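PDB 3GRH: acyl-CoA thioester hydrolase ybgC from Escherichia coli K-12, which is a putative thioesterase, an outer-membrane lipoprotein of the pectinesterase family that does not bind pectin and has no pectinesterase activity. Local coordinates for residues 102-105 with 106-110; 311-314 with 315-319. One frame throughout, in Å; residues are numbered along the deposited sequence.

Interaction 1 of 2, residues 102-105 with 106-110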
loop_
_atom_site.group_PDB
_atom_site.type_symbol
_atom_site.label_atom_id
_atom_site.label_comp_id
_atom_site.label_asym_id
_atom_site.label_seq_id
_atom_site.Cartn_x
_atom_site.Cartn_y
_atom_site.Cartn_z
ATOM N N LYS A 102 3.365 26.902 -7.113
ATOM C CA LYS A 102 4.659 27.585 -6.959
ATOM C C LYS A 102 5.740 27.102 -7.930
ATOM O O LYS A 102 6.719 27.797 -8.161
ATOM C CB LYS A 102 5.175 27.409 -5.546
ATOM C CG LYS A 102 4.405 28.142 -4.485
ATOM C CD LYS A 102 5.258 28.112 -3.273
ATOM C CE LYS A 102 4.548 28.478 -1.994
ATOM N NZ LYS A 102 5.499 28.100 -0.874
ATOM N N ARG A 103 5.578 25.882 -8.439
ATOM C CA ARG A 103 6.513 25.268 -9.397
ATOM C C ARG A 103 7.911 25.223 -8.883
ATOM O O ARG A 103 8.862 25.489 -9.611
ATOM C CB ARG A 103 6.465 25.939 -10.761
ATOM C CG ARG A 103 5.104 26.353 -11.143
ATOM C CD ARG A 103 4.212 25.232 -11.540
ATOM N NE ARG A 103 2.860 25.759 -11.769
ATOM C CZ ARG A 103 1.762 25.026 -11.931
ATOM N NH1 ARG A 103 1.824 23.703 -11.939
ATOM N NH2 ARG A 103 0.584 25.633 -12.100
ATOM N N THR A 104 8.038 24.853 -7.621
ATOM C CA THR A 104 9.341 24.830 -6.981
ATOM C C THR A 104 9.899 23.420 -6.790
ATOM O O THR A 104 9.142 22.474 -6.667
ATOM C CB THR A 104 9.300 25.471 -5.582
ATOM O OG1 THR A 104 10.643 25.528 -5.039
ATOM C CG2 THR A 104 8.370 24.765 -4.652
ATOM N N ASN A 105 11.219 23.335 -6.772
ATOM C CA ASN A 105 11.973 22.081 -6.511
ATOM C C ASN A 105 12.120 21.804 -5.019
ATOM O O ASN A 105 12.440 20.652 -4.591
ATOM C CB ASN A 105 13.408 22.182 -7.084
ATOM C CG ASN A 105 13.455 22.181 -8.580
ATOM O OD1 ASN A 105 12.545 21.692 -9.254
ATOM N ND2 ASN A 105 14.546 22.722 -9.127
ATOM N N LYS A 106 11.843 22.812 -4.206
ATOM C CA LYS A 106 11.973 22.676 -2.781
ATOM C C LYS A 106 10.770 21.973 -2.215
ATOM O O LYS A 106 9.639 22.160 -2.656
ATOM C CB LYS A 106 12.162 24.030 -2.109
ATOM C CG LYS A 106 13.638 24.404 -1.971
ATOM C CD LYS A 106 13.885 25.579 -0.974
ATOM C CE LYS A 106 13.025 25.473 0.347
ATOM N NZ LYS A 106 13.800 24.683 1.407
ATOM N N ARG A 107 11.034 21.164 -1.195
ATOM C CA ARG A 107 9.949 20.477 -0.487
ATOM C C ARG A 107 9.039 21.452 0.248
ATOM O O ARG A 107 9.533 22.438 0.890
ATOM C CB ARG A 107 10.528 19.489 0.537
ATOM C CG ARG A 107 9.533 18.819 1.305
ATOM C CD ARG A 107 10.064 17.665 2.154
ATOM N NE ARG A 107 10.526 16.591 1.315
ATOM C CZ ARG A 107 9.717 15.714 0.691
ATOM N NH1 ARG A 107 8.415 15.779 0.810
ATOM N NH2 ARG A 107 10.246 14.845 -0.123
ATOM N N GLN A 108 7.717 21.226 0.159
ATOM C CA GLN A 108 6.735 22.037 0.857
ATOM C C GLN A 108 6.000 21.245 1.851
ATOM O O GLN A 108 5.754 20.073 1.606
ATOM C CB GLN A 108 5.769 22.652 -0.099
ATOM C CG GLN A 108 6.520 23.464 -1.040
ATOM C CD GLN A 108 5.670 24.151 -1.956
ATOM O OE1 GLN A 108 5.151 25.218 -1.641
ATOM N NE2 GLN A 108 5.548 23.603 -3.140
ATOM N N TYR A 109 5.708 21.876 2.980
ATOM C CA TYR A 109 5.102 21.239 4.123
ATOM C C TYR A 109 3.731 21.819 4.401
ATOM O O TYR A 109 3.596 23.033 4.516
ATOM C CB TYR A 109 5.978 21.471 5.341
ATOM C CG TYR A 109 7.306 20.778 5.257
ATOM C CD1 TYR A 109 7.466 19.539 5.790
ATOM C CD2 TYR A 109 8.404 21.425 4.699
ATOM C CE1 TYR A 109 8.665 18.902 5.712
ATOM C CE2 TYR A 109 9.651 20.775 4.648
ATOM C CZ TYR A 109 9.715 19.495 5.137
ATOM O OH TYR A 109 10.886 18.750 5.179
ATOM N N ILE A 110 2.740 20.930 4.497
ATOM C CA ILE A 110 1.361 21.285 4.725
ATOM C C ILE A 110 0.950 20.640 6.017
ATOM O O ILE A 110 0.917 19.426 6.140
ATOM C CB ILE A 110 0.441 20.805 3.593
ATOM C CG1 ILE A 110 0.859 21.426 2.297
ATOM C CG2 ILE A 110 -1.042 21.184 3.935
ATOM C CD1 ILE A 110 0.233 20.772 1.019
#

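Interaction 2 of 2, residues 311-314 with 315-319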
loop_
_atom_site.group_PDB
_atom_site.type_symbol
_atom_site.label_atom_id
_atom_site.label_comp_id
_atom_site.label_asym_id
_atom_site.label_seq_id
_atom_site.Cartn_x
_atom_site.Cartn_y
_atom_site.Cartn_z
ATOM N N PRO A 311 -0.087 -8.435 -4.504
ATOM C CA PRO A 311 0.883 -7.845 -5.378
ATOM C C PRO A 311 0.606 -8.202 -6.872
ATOM O O PRO A 311 0.212 -9.360 -7.217
ATOM C CB PRO A 311 2.185 -8.455 -4.891
ATOM C CG PRO A 311 1.845 -9.643 -4.222
ATOM C CD PRO A 311 0.467 -9.538 -3.719
ATOM N N ALA A 312 0.900 -7.228 -7.708
ATOM C CA ALA A 312 0.768 -7.279 -9.146
ATOM C C ALA A 312 2.142 -7.131 -9.834
ATOM O O ALA A 312 2.271 -6.597 -10.947
ATOM C CB ALA A 312 -0.199 -6.202 -9.665
ATOM N N THR A 313 3.189 -7.531 -9.158
ATOM C CA THR A 313 4.534 -7.363 -9.574
ATOM C C THR A 313 4.759 -8.033 -10.964
ATOM O O THR A 313 4.390 -9.206 -11.203
ATOM C CB THR A 313 5.425 -8.054 -8.592
ATOM O OG1 THR A 313 4.942 -7.834 -7.254
ATOM C CG2 THR A 313 6.940 -7.578 -8.735
ATOM N N LEU A 314 5.479 -7.342 -11.841
ATOM C CA LEU A 314 5.757 -7.844 -13.149
ATOM C C LEU A 314 6.704 -9.037 -13.009
ATOM O O LEU A 314 7.558 -9.063 -12.155
ATOM C CB LEU A 314 6.447 -6.774 -14.004
ATOM C CG LEU A 314 5.486 -5.687 -14.393
ATOM C CD1 LEU A 314 6.269 -4.463 -14.890
ATOM C CD2 LEU A 314 4.516 -6.206 -15.413
ATOM N N SER A 315 6.553 -10.024 -13.890
ATOM C CA SER A 315 7.309 -11.278 -13.692
ATOM C C SER A 315 8.798 -11.127 -13.924
ATOM O O SER A 315 9.582 -11.926 -13.379
ATOM C CB SER A 315 6.831 -12.385 -14.630
ATOM O OG SER A 315 5.498 -12.783 -14.391
ATOM N N ASN A 316 9.236 -10.093 -14.659
ATOM C CA ASN A 316 10.638 -9.783 -14.859
ATOM C C ASN A 316 11.280 -8.941 -13.768
ATOM O O ASN A 316 12.494 -8.667 -13.800
ATOM C CB ASN A 316 10.883 -9.072 -16.192
ATOM C CG ASN A 316 10.113 -7.758 -16.309
ATOM O OD1 ASN A 316 8.910 -7.786 -16.324
ATOM N ND2 ASN A 316 10.819 -6.599 -16.330
ATOM N N ILE A 317 10.470 -8.467 -12.842
ATOM C CA ILE A 317 10.872 -7.570 -11.720
ATOM C C ILE A 317 10.950 -8.410 -10.475
ATOM O O ILE A 317 10.070 -9.232 -10.188
ATOM C CB ILE A 317 9.885 -6.392 -11.540
ATOM C CG1 ILE A 317 9.952 -5.525 -12.797
ATOM C CG2 ILE A 317 10.063 -5.662 -10.217
ATOM C CD1 ILE A 317 11.292 -4.805 -13.008
ATOM N N TYR A 318 12.033 -8.254 -9.714
ATOM C CA TYR A 318 12.268 -9.181 -8.627
ATOM C C TYR A 318 11.665 -8.779 -7.305
ATOM O O TYR A 318 11.530 -9.588 -6.401
ATOM C CB TYR A 318 13.770 -9.395 -8.454
ATOM C CG TYR A 318 14.451 -10.140 -9.573
ATOM C CD1 TYR A 318 13.744 -10.689 -10.610
ATOM C CD2 TYR A 318 15.810 -10.285 -9.557
ATOM C CE1 TYR A 318 14.394 -11.367 -11.683
ATOM C CE2 TYR A 318 16.481 -10.961 -10.587
ATOM C CZ TYR A 318 15.776 -11.504 -11.627
ATOM O OH TYR A 318 16.474 -12.171 -12.654
ATOM N N TYR A 319 11.261 -7.520 -7.184
ATOM C CA TYR A 319 10.891 -6.962 -5.886
ATOM C C TYR A 319 9.568 -6.368 -5.953
ATOM O O TYR A 319 9.328 -5.444 -6.758
ATOM C CB TYR A 319 11.934 -5.936 -5.383
ATOM C CG TYR A 319 13.250 -6.560 -5.195
ATOM C CD1 TYR A 319 13.426 -7.401 -4.155
ATOM C CD2 TYR A 319 14.275 -6.470 -6.107
ATOM C CE1 TYR A 319 14.565 -8.073 -3.967
ATOM C CE2 TYR A 319 15.456 -7.214 -5.919
ATOM C CZ TYR A 319 15.570 -8.012 -4.830
ATOM O OH TYR A 319 16.710 -8.746 -4.542
#

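Interaction 1 of 2, residues 102-105 with 106-110
Lys102 reaches across the bend to Gln108 and gives a hydrogen bond from Lys102 NZ to Gln108 OE1 at 3.0 Å. The ammonium group comes in 28° off the carbonyl plane. The lysine chain is extended beyond CG, which carries NZ the length needed to reach the amide. Lys102 CD also lies 3.3 Å from Gln108 OE1. The other end of the same amide is held too, because Gln108 NE2 donates to Ala99 O. Both ends are thus gripped, which fixes the rotation of the buried amide. With an alanine here in place of Gln108, the Lys102 ammonium and the Ala99 carbonyl would probably lose these partners, and a gap would open beside Thr104. A second bond closes the bend itself. Lys106 N donates to Thr104 OG1 at 3.1 Å in a nearly straight bond (168°). Thr104 OG1 lies opposite the backbone N of its own residue (chi1 -175°), on the side where Lys106 N arrives. The Thr104 methyl CG2 then packs 3.4 Å from Gln108 NE2. The contact joins the loop after helix 92-100 to strand 108-112, near one end of the parallel beta-helix; the helix itself is reached through Ala99. Gln108 makes backbone hydrogen bonds with Gly129 and Thr131, and Lys102 and Gln108 both touch Phe77 of strand 77-79.

Interaction 2 of 2, residues 311-314 with 315-319
Thr313 turns its methyl CG2 toward the returning chain. CG2 lies opposite the backbone N, while OG1 sits beside that N. The two branches therefore do different work. Thr313 CG2 packs 4.0 Å from Ile317 CG2, methyl against methyl. Thr313 CG2 is also 3.8 Å from Tyr319 O, so it lies against both Ile317 and Tyr319 of the returning chain. Thr313 OG1 accepts a hydrogen bond from Gln351 N, which satisfies this buried hydroxyl. The side chain of Thr313 is about 12 Å from that of Arg340, a substrate-binding residue by similarity. Leu314 follows and opens a type I beta turn that ends at Ile317. Leu314 O accepts the turn bond from Ile317 N at 3.1 Å, with an N-H...O angle of 156°. The donor stands above the carbonyl plane, 57° out of it. This turn lies in the loop between strands 307-311 and 321-324 of the right-handed parallel beta-helix, the fold of the pectinesterase family. Leu314 CB also takes part in the packing, 3.9 Å from Ile317 CG1. In its other contact, Leu314 CB meets the amide oxygen OD1 of Asn316 at 3.5 Å. Asn316 CG sits between its own backbone N and carbonyl carbon (chi1 59°), a torsion that folds the amide back over the turn toward Leu314. Asn316 OD1 has a weak hydrogen bond from Asn347 ND2. At the end of the turn Ile317 O accepts from Arg403 NH1; further on, Tyr319 O accepts from Gln265 NE2.

From the N terminus, the chain first leaves helix 92-100 and makes interaction 1, a short bend that leads into strand 108-112. This strand neighbours 77-79 and 130-134, near the start of the parallel beta-helix. Some 200 residues later, strand 307-311 ends and interaction 2 closes a turn on the way to strand 321-324. The two contacts come in series, so neither nests in nor crosses the other. The centres of interaction 1 and interaction 2 are about 32 Å apart. The nearest atoms of interaction 1 and interaction 2 are about 21 Å apart. Interaction 1 ties a helix to an early strand. Interaction 2 shapes a loop between strands further along the solenoid.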